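PDB 2R5X: uncharacterized conserved protein from Geobacillus kaustophilus, which is of unknown function, a bacterial protein of the YugN-like family built from an antiparallel sheet and two helices. Local coordinates for residues A[59-64]-A[71-76]; A[11-16]-A[115-120]; A[4-9]-A[75-80]. The protein carries 1 engineered substitution. All coordinates share one frame; numbering follows the deposited sequence.

Contact 1 of 3, residues A[59-64]-A[71-76]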
# COMPACT_ATOMS: atom_id res chain seq x y z
N GLY A 59 -6.20 -3.25 -0.12
CA GLY A 59 -7.21 -3.64 -1.09
C GLY A 59 -8.14 -4.70 -0.52
O GLY A 59 -7.76 -5.42 0.40
N TYR A 60 -9.35 -4.78 -1.04
CA TYR A 60 -10.26 -5.86 -0.66
C TYR A 60 -10.35 -6.93 -1.75
O TYR A 60 -10.11 -6.65 -2.93
CB TYR A 60 -11.65 -5.32 -0.30
CG TYR A 60 -12.35 -4.52 -1.39
CD1 TYR A 60 -12.35 -3.13 -1.37
CD2 TYR A 60 -13.05 -5.16 -2.42
CE1 TYR A 60 -13.00 -2.39 -2.36
CE2 TYR A 60 -13.70 -4.44 -3.41
CZ TYR A 60 -13.68 -3.05 -3.37
OH TYR A 60 -14.32 -2.33 -4.35
N ALA A 61 -10.71 -8.14 -1.34
CA ALA A 61 -10.93 -9.22 -2.30
C ALA A 61 -12.34 -9.12 -2.89
O ALA A 61 -13.32 -9.50 -2.25
CB ALA A 61 -10.71 -10.57 -1.63
N ILE A 62 -12.42 -8.58 -4.11
CA ILE A 62 -13.69 -8.43 -4.84
C ILE A 62 -14.11 -9.77 -5.47
O ILE A 62 -15.30 -10.03 -5.67
CB ILE A 62 -13.63 -7.24 -5.87
CG1 ILE A 62 -15.05 -6.81 -6.30
CG2 ILE A 62 -12.73 -7.56 -7.07
CD1 ILE A 62 -15.12 -5.43 -6.96
N GLU A 63 -13.13 -10.61 -5.75
CA GLU A 63 -13.32 -11.97 -6.22
C GLU A 63 -12.32 -12.88 -5.49
O GLU A 63 -11.25 -12.44 -5.16
CB GLU A 63 -13.07 -12.03 -7.74
CG GLU A 63 -14.29 -12.30 -8.57
CD GLU A 63 -14.35 -11.54 -9.90
OE1 GLU A 63 -13.73 -11.96 -10.89
OE2 GLU A 63 -15.09 -10.55 -9.95
N GLY A 64 -12.69 -14.13 -5.23
CA GLY A 64 -11.87 -15.04 -4.43
C GLY A 64 -11.82 -14.62 -2.98
O GLY A 64 -12.71 -13.89 -2.51
N ALA A 71 -7.01 -14.35 -6.05
CA ALA A 71 -8.04 -13.47 -5.55
C ALA A 71 -7.93 -12.21 -6.40
O ALA A 71 -6.84 -11.85 -6.82
CB ALA A 71 -7.83 -13.15 -4.09
N LEU A 72 -9.06 -11.57 -6.69
CA LEU A 72 -9.02 -10.30 -7.40
C LEU A 72 -9.11 -9.18 -6.37
O LEU A 72 -10.04 -9.14 -5.56
CB LEU A 72 -10.13 -10.21 -8.45
CG LEU A 72 -9.97 -9.13 -9.54
CD1 LEU A 72 -8.81 -9.44 -10.48
CD2 LEU A 72 -11.26 -8.97 -10.33
N ILE A 73 -8.13 -8.28 -6.41
CA ILE A 73 -7.99 -7.22 -5.42
C ILE A 73 -8.34 -5.85 -6.01
O ILE A 73 -7.80 -5.44 -7.04
CB ILE A 73 -6.56 -7.22 -4.77
CG1 ILE A 73 -6.19 -8.60 -4.20
CG2 ILE A 73 -6.40 -6.12 -3.70
CD1 ILE A 73 -7.17 -9.17 -3.14
N LYS A 74 -9.27 -5.15 -5.36
CA LYS A 74 -9.54 -3.76 -5.70
C LYS A 74 -8.87 -2.86 -4.64
O LYS A 74 -9.22 -2.91 -3.46
CB LYS A 74 -11.06 -3.51 -5.80
CG LYS A 74 -11.48 -2.16 -6.39
CD LYS A 74 -11.45 -1.04 -5.36
CE LYS A 74 -11.91 0.29 -5.91
NZ LYS A 74 -11.52 1.39 -4.99
N LEU A 75 -7.91 -2.04 -5.08
CA LEU A 75 -7.13 -1.20 -4.17
C LEU A 75 -7.88 0.04 -3.70
O LEU A 75 -8.65 0.65 -4.46
CB LEU A 75 -5.81 -0.78 -4.83
CG LEU A 75 -4.78 -1.83 -5.25
CD1 LEU A 75 -3.67 -1.15 -6.02
CD2 LEU A 75 -4.19 -2.57 -4.07
N LEU A 76 -7.65 0.40 -2.45
CA LEU A 76 -8.25 1.57 -1.82
C LEU A 76 -7.24 2.72 -1.83
O LEU A 76 -6.12 2.56 -2.29
CB LEU A 76 -8.68 1.22 -0.39
CG LEU A 76 -9.66 0.05 -0.25
CD1 LEU A 76 -9.66 -0.48 1.17
CD2 LEU A 76 -11.08 0.44 -0.68

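Contact 2 of 3, residues A[11-16]-A[115-120]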
# COMPACT_ATOMS: atom_id res chain seq x y z
N GLU A 11 -7.01 3.26 -7.33
CA GLU A 11 -8.38 2.84 -7.02
C GLU A 11 -9.21 2.53 -8.27
O GLU A 11 -10.37 2.12 -8.16
CB GLU A 11 -9.10 3.92 -6.20
CG GLU A 11 -8.34 4.48 -4.99
CD GLU A 11 -7.60 5.78 -5.30
OE1 GLU A 11 -7.00 5.90 -6.38
OE2 GLU A 11 -7.61 6.69 -4.45
N ASN A 12 -8.62 2.72 -9.45
CA ASN A 12 -9.34 2.64 -10.73
C ASN A 12 -9.19 1.32 -11.49
O ASN A 12 -9.85 1.13 -12.52
CB ASN A 12 -8.94 3.81 -11.65
CG ASN A 12 -9.27 5.18 -11.05
OD1 ASN A 12 -10.27 5.35 -10.35
ND2 ASN A 12 -8.42 6.16 -11.33
N GLN A 13 -8.34 0.43 -10.99
CA GLN A 13 -8.18 -0.88 -11.62
C GLN A 13 -7.94 -1.99 -10.60
O GLN A 13 -7.45 -1.76 -9.49
CB GLN A 13 -7.08 -0.85 -12.71
CG GLN A 13 -5.66 -1.19 -12.25
CD GLN A 13 -5.06 -0.13 -11.33
OE1 GLN A 13 -4.82 1.00 -11.75
NE2 GLN A 13 -4.80 -0.51 -10.09
N THR A 14 -8.30 -3.21 -10.99
CA THR A 14 -8.21 -4.39 -10.14
C THR A 14 -7.03 -5.26 -10.59
O THR A 14 -6.56 -5.14 -11.72
CB THR A 14 -9.52 -5.21 -10.19
OG1 THR A 14 -9.79 -5.58 -11.55
CG2 THR A 14 -10.70 -4.39 -9.65
N VAL A 15 -6.56 -6.13 -9.69
CA VAL A 15 -5.37 -6.93 -9.94
C VAL A 15 -5.43 -8.26 -9.18
O VAL A 15 -5.99 -8.33 -8.09
CB VAL A 15 -4.05 -6.11 -9.63
CG1 VAL A 15 -4.00 -5.66 -8.16
CG2 VAL A 15 -2.78 -6.88 -10.01
N GLU A 16 -4.88 -9.32 -9.78
CA GLU A 16 -4.74 -10.61 -9.11
C GLU A 16 -3.74 -10.50 -7.95
O GLU A 16 -2.70 -9.85 -8.09
CB GLU A 16 -4.30 -11.69 -10.10
CG GLU A 16 -4.40 -13.12 -9.54
CD GLU A 16 -4.15 -14.19 -10.58
OE1 GLU A 16 -4.44 -13.96 -11.77
OE2 GLU A 16 -3.66 -15.28 -10.19
N GLU A 115 4.07 -0.27 -12.23
CA GLU A 115 4.17 -1.74 -12.24
C GLU A 115 2.83 -2.42 -12.52
O GLU A 115 2.80 -3.46 -13.18
CB GLU A 115 4.79 -2.28 -10.94
CG GLU A 115 6.28 -1.98 -10.75
CD GLU A 115 7.13 -2.30 -11.97
OE1 GLU A 115 7.26 -3.50 -12.32
OE2 GLU A 115 7.67 -1.36 -12.57
N LEU A 116 1.74 -1.85 -12.02
CA LEU A 116 0.41 -2.41 -12.25
C LEU A 116 -0.05 -2.19 -13.69
O LEU A 116 -0.73 -3.04 -14.27
CB LEU A 116 -0.62 -1.87 -11.25
CG LEU A 116 -0.49 -2.25 -9.77
CD1 LEU A 116 -1.42 -1.40 -8.94
CD2 LEU A 116 -0.77 -3.73 -9.51
N GLU A 117 0.34 -1.05 -14.27
CA GLU A 117 0.04 -0.71 -15.67
C GLU A 117 0.74 -1.64 -16.67
O GLU A 117 0.23 -1.86 -17.77
CB GLU A 117 0.40 0.75 -15.97
CG GLU A 117 -0.63 1.78 -15.49
CD GLU A 117 -1.96 1.68 -16.23
OE1 GLU A 117 -1.97 1.46 -17.46
OE2 GLU A 117 -3.02 1.84 -15.57
N LYS A 118 1.88 -2.19 -16.27
CA LYS A 118 2.69 -3.06 -17.13
C LYS A 118 2.09 -4.45 -17.32
O LYS A 118 2.46 -5.17 -18.25
CB LYS A 118 4.10 -3.20 -16.57
CG LYS A 118 4.98 -2.00 -16.82
CD LYS A 118 6.28 -2.13 -16.05
CE LYS A 118 7.19 -0.97 -16.35
NZ LYS A 118 8.39 -0.99 -15.50
N ILE A 119 1.18 -4.84 -16.43
CA ILE A 119 0.58 -6.17 -16.47
C ILE A 119 -0.94 -6.11 -16.64
O ILE A 119 -1.62 -7.14 -16.56
CB ILE A 119 0.92 -7.00 -15.21
CG1 ILE A 119 0.45 -6.27 -13.94
CG2 ILE A 119 2.42 -7.31 -15.15
CD1 ILE A 119 0.20 -7.19 -12.77
N LYS A 120 -1.46 -4.91 -16.88
CA LYS A 120 -2.90 -4.64 -16.90
C LYS A 120 -3.64 -5.41 -18.00
O LYS A 120 -4.76 -5.87 -17.79
CB LYS A 120 -3.16 -3.13 -17.04
CG LYS A 120 -4.54 -2.68 -16.58
CD LYS A 120 -4.70 -1.18 -16.70
CE LYS A 120 -6.13 -0.75 -16.39
NZ LYS A 120 -6.35 0.70 -16.61

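Contact 3 of 3, residues A[4-9]-A[75-80]. Engineered in segment 75-80: Met80 (natural residue Leu).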
# COMPACT_ATOMS: atom_id res chain seq x y z
N LYS A 4 -3.67 11.01 3.44
CA LYS A 4 -4.07 10.17 2.32
C LYS A 4 -3.36 10.65 1.07
O LYS A 4 -2.92 11.79 0.99
CB LYS A 4 -5.59 10.21 2.13
CG LYS A 4 -6.38 9.71 3.34
CD LYS A 4 -7.81 9.35 2.98
CE LYS A 4 -7.94 7.88 2.64
NZ LYS A 4 -9.37 7.45 2.54
N PHE A 5 -3.25 9.76 0.09
CA PHE A 5 -2.70 10.12 -1.20
C PHE A 5 -3.75 9.92 -2.28
O PHE A 5 -4.06 8.79 -2.67
CB PHE A 5 -1.44 9.31 -1.51
CG PHE A 5 -0.36 9.47 -0.48
CD1 PHE A 5 0.61 10.46 -0.62
CD2 PHE A 5 -0.30 8.62 0.62
CE1 PHE A 5 1.60 10.61 0.33
CE2 PHE A 5 0.68 8.76 1.57
CZ PHE A 5 1.63 9.76 1.43
N GLU A 6 -4.30 11.04 -2.74
CA GLU A 6 -5.31 11.04 -3.79
C GLU A 6 -4.66 11.10 -5.17
O GLU A 6 -3.49 11.48 -5.30
CB GLU A 6 -6.27 12.22 -3.61
CG GLU A 6 -6.96 12.32 -2.23
CD GLU A 6 -7.98 11.23 -1.96
OE1 GLU A 6 -8.52 10.63 -2.92
OE2 GLU A 6 -8.26 10.97 -0.77
N ASN A 7 -5.42 10.72 -6.19
CA ASN A 7 -5.00 10.81 -7.60
C ASN A 7 -3.74 10.02 -7.98
O ASN A 7 -2.99 10.42 -8.87
CB ASN A 7 -4.88 12.27 -8.07
CG ASN A 7 -6.10 13.09 -7.71
OD1 ASN A 7 -7.22 12.80 -8.15
ND2 ASN A 7 -5.89 14.13 -6.92
N THR A 8 -3.52 8.89 -7.31
CA THR A 8 -2.45 7.96 -7.70
C THR A 8 -2.90 7.08 -8.87
O THR A 8 -2.08 6.51 -9.58
CB THR A 8 -2.05 7.02 -6.54
OG1 THR A 8 -3.18 6.21 -6.18
CG2 THR A 8 -1.55 7.82 -5.32
N GLY A 9 -4.22 6.97 -9.05
CA GLY A 9 -4.80 6.09 -10.06
C GLY A 9 -5.05 4.66 -9.61
O GLY A 9 -5.61 3.86 -10.37
N LEU A 75 -7.91 -2.04 -5.08
CA LEU A 75 -7.13 -1.20 -4.17
C LEU A 75 -7.88 0.04 -3.70
O LEU A 75 -8.65 0.65 -4.46
CB LEU A 75 -5.81 -0.78 -4.83
CG LEU A 75 -4.78 -1.83 -5.25
CD1 LEU A 75 -3.67 -1.15 -6.02
CD2 LEU A 75 -4.19 -2.57 -4.07
N LEU A 76 -7.65 0.40 -2.45
CA LEU A 76 -8.25 1.57 -1.82
C LEU A 76 -7.24 2.72 -1.83
O LEU A 76 -6.12 2.56 -2.29
CB LEU A 76 -8.68 1.22 -0.39
CG LEU A 76 -9.66 0.05 -0.25
CD1 LEU A 76 -9.66 -0.48 1.17
CD2 LEU A 76 -11.08 0.44 -0.68
N THR A 77 -7.65 3.88 -1.33
CA THR A 77 -6.78 5.05 -1.29
C THR A 77 -5.64 4.82 -0.30
O THR A 77 -5.89 4.50 0.87
CB THR A 77 -7.59 6.31 -0.94
OG1 THR A 77 -8.65 6.46 -1.90
CG2 THR A 77 -6.71 7.57 -0.96
N PRO A 78 -4.38 4.93 -0.78
CA PRO A 78 -3.22 4.74 0.09
C PRO A 78 -3.13 5.81 1.16
O PRO A 78 -3.53 6.95 0.94
CB PRO A 78 -2.03 4.86 -0.87
CG PRO A 78 -2.61 4.58 -2.22
CD PRO A 78 -3.96 5.22 -2.16
N ILE A 79 -2.61 5.41 2.33
CA ILE A 79 -2.45 6.33 3.46
C ILE A 79 -1.03 6.32 4.00
O ILE A 79 -0.26 5.39 3.72
CB ILE A 79 -3.47 6.05 4.62
CG1 ILE A 79 -3.26 4.67 5.24
CG2 ILE A 79 -4.91 6.21 4.14
CD1 ILE A 79 -3.52 4.63 6.74
N MET A 80 -0.68 7.37 4.75
CA MET A 80 0.54 7.36 5.56
C MET A 80 0.18 7.46 7.03
O MET A 80 -0.37 8.48 7.48
CB MET A 80 1.51 8.48 5.18
CG MET A 80 2.97 8.15 5.49
SD MET A 80 4.16 9.51 5.44
CE MET A 80 3.73 10.42 4.00
O HOH W 1 -8.08 4.56 2.26

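Contact 1 of 3, residues A[59-64]-A[71-76]
Tyr60 takes the crowded chi1 position (58°), CG between the backbone N and the carbonyl carbon, and Lys74 sets CG anti to its N (-169°) before bending at chi2 (-82°), so the lysine chain crosses the phenol ring obliquely. Lys74 CB lies over one ring face, 3.9 Å from the Tyr60 centroid, in a CH-pi contact displaced toward the rim, and Lys74 CD comes to 3.3 Å from Tyr60 OH. The ammonium turns back to its own strand, where NZ donates to Leu75 O. Leu76 CD2 meets the ring at its edge, 3.8 Å from Tyr60 CE1. An alanine here removes the ring that Lys74 CB and CD and Leu76 CD2 pack against, and would probably leave the lysine chain less well held. The backbone pairing is reciprocal: Tyr60 N donates to Lys74 O, and Lys74 N to Tyr60 O at 3.0 Å. Gly59 packs its CA 3.7 Å from Ile73 CG2, where a CB would clash. Further on, Leu72 O takes Ile62 N at 2.8 Å and, weakly, Glu63 N, while Leu72 N returns a bond to Glu63 O. Two residues facing one make this a classic beta bulge near the loop end of the antiparallel hairpin of strands 51-61 and 71-84.

Contact 2 of 3, residues A[11-16]-A[115-120]
Gln13 leaves the backbone toward the segment 115-120, and its CB meets Lys120 CE at 3.8 Å. The next carbon, CG, touches the same methylene at a longer 4.2 Å, so the lysine chain, extended beyond CG and crossing obliquely, rests its far end against the base of the glutamine, although Lys120 is poorly ordered. A bend at chi2 (-68°) then folds the amide across the tip of Leu116 at about a right angle. NE2 reaches 3.7 Å from Leu116 CD1, a packing contact with a methyl, while OE1 accepts a hydrogen bond from Lys113 NZ, one helical turn before Glu117. Glu117 OE2 has a long, weak ion pair with the same ammonium and a long salt bridge to Lys120 NZ.

Two residues on, Val15 also faces the helix end. Its CG2, anti to the backbone N, packs 3.8 Å from Leu116 CD2 and 4.1 Å from Ile119 CD1; CG1 lies 4.0 Å from Leu116 CD2. The two methyls of Leu116 thus divide their work, CD1 against the Gln13 amide and CD2 against the valine. Helix 17-26 adds Leu20 against Val15 and Ile23 against Leu116, and Leu75 also packs on Leu116.

Between the two segments the chemistry is therefore apolar contact in the interior, bordered by charged groups. The positive charge of Lys113 would probably polarise the Gln13 carbonyl and help hold the amide in its bent position. Strand 14-16 itself meets the end of helix 99-117 through the apolar packing of Val15 on Leu116.

Contact 3 of 3, residues A[4-9]-A[75-80]
Where the short strand 3-4 pairs antiparallel with strand 71-84, Lys4 and Ile79 form a non-hydrogen-bonded pair, and the chain then departs as a loop. The adjoining bond runs from Phe5 N to Pro78 O at 2.9 Å, fairly straight at 158°, with the donor above the carbonyl plane. Lys4 bends at chi3 (93°), which brings CE within 3.8 Å of both Ile79 CG2 and Thr77 CG2. Its NZ gives a weak hydrogen bond to a water that donates to Thr77 O at 2.6 Å, so the water spans the two segments. Thr77 presents CG2 to Phe5 O at 3.4 Å and to the carboxylate of Glu6, whereas its hydroxyl OG1 is hydrogen-bonded to Glu11 OE2. Phe5, with CG anti to the carbonyl carbon, brings the edge of its ring to the other chain segment: CE2 lies 3.7 Å from Met80 CB, and CZ is 3.4 Å from Met80 CE, which sits near the ring plane. Met80 is an engineered residue, replacing leucine. Phe5 is buried between layers, touching Cys105 and Leu109 of helix 99-117 and Leu55 of strand 51-61, while Met80 also reaches Cys105 and Pro78 packs on Leu10.

In the fold
From the N terminus, residues 4-9 leave strand 3-4 and close a long loop on 75-80 in contact 3. Residues 11-16 follow at once and close a still longer one on 115-120 in contact 2; since 75-80 falls between those ends, contacts 2 and 3 cross. Contact 1 closes the short turn of the hairpin 59-64 and 71-76, lying wholly within the span of contact 2, and shares Leu75 and Leu76 with contact 3. Strand 71-84 is the common element: it pairs with strands 51-61, 14-16 and 3-4. Ile73 N probably bonds Val15 O, and through contact 2 the end of helix 99-117 is brought to the same sheet.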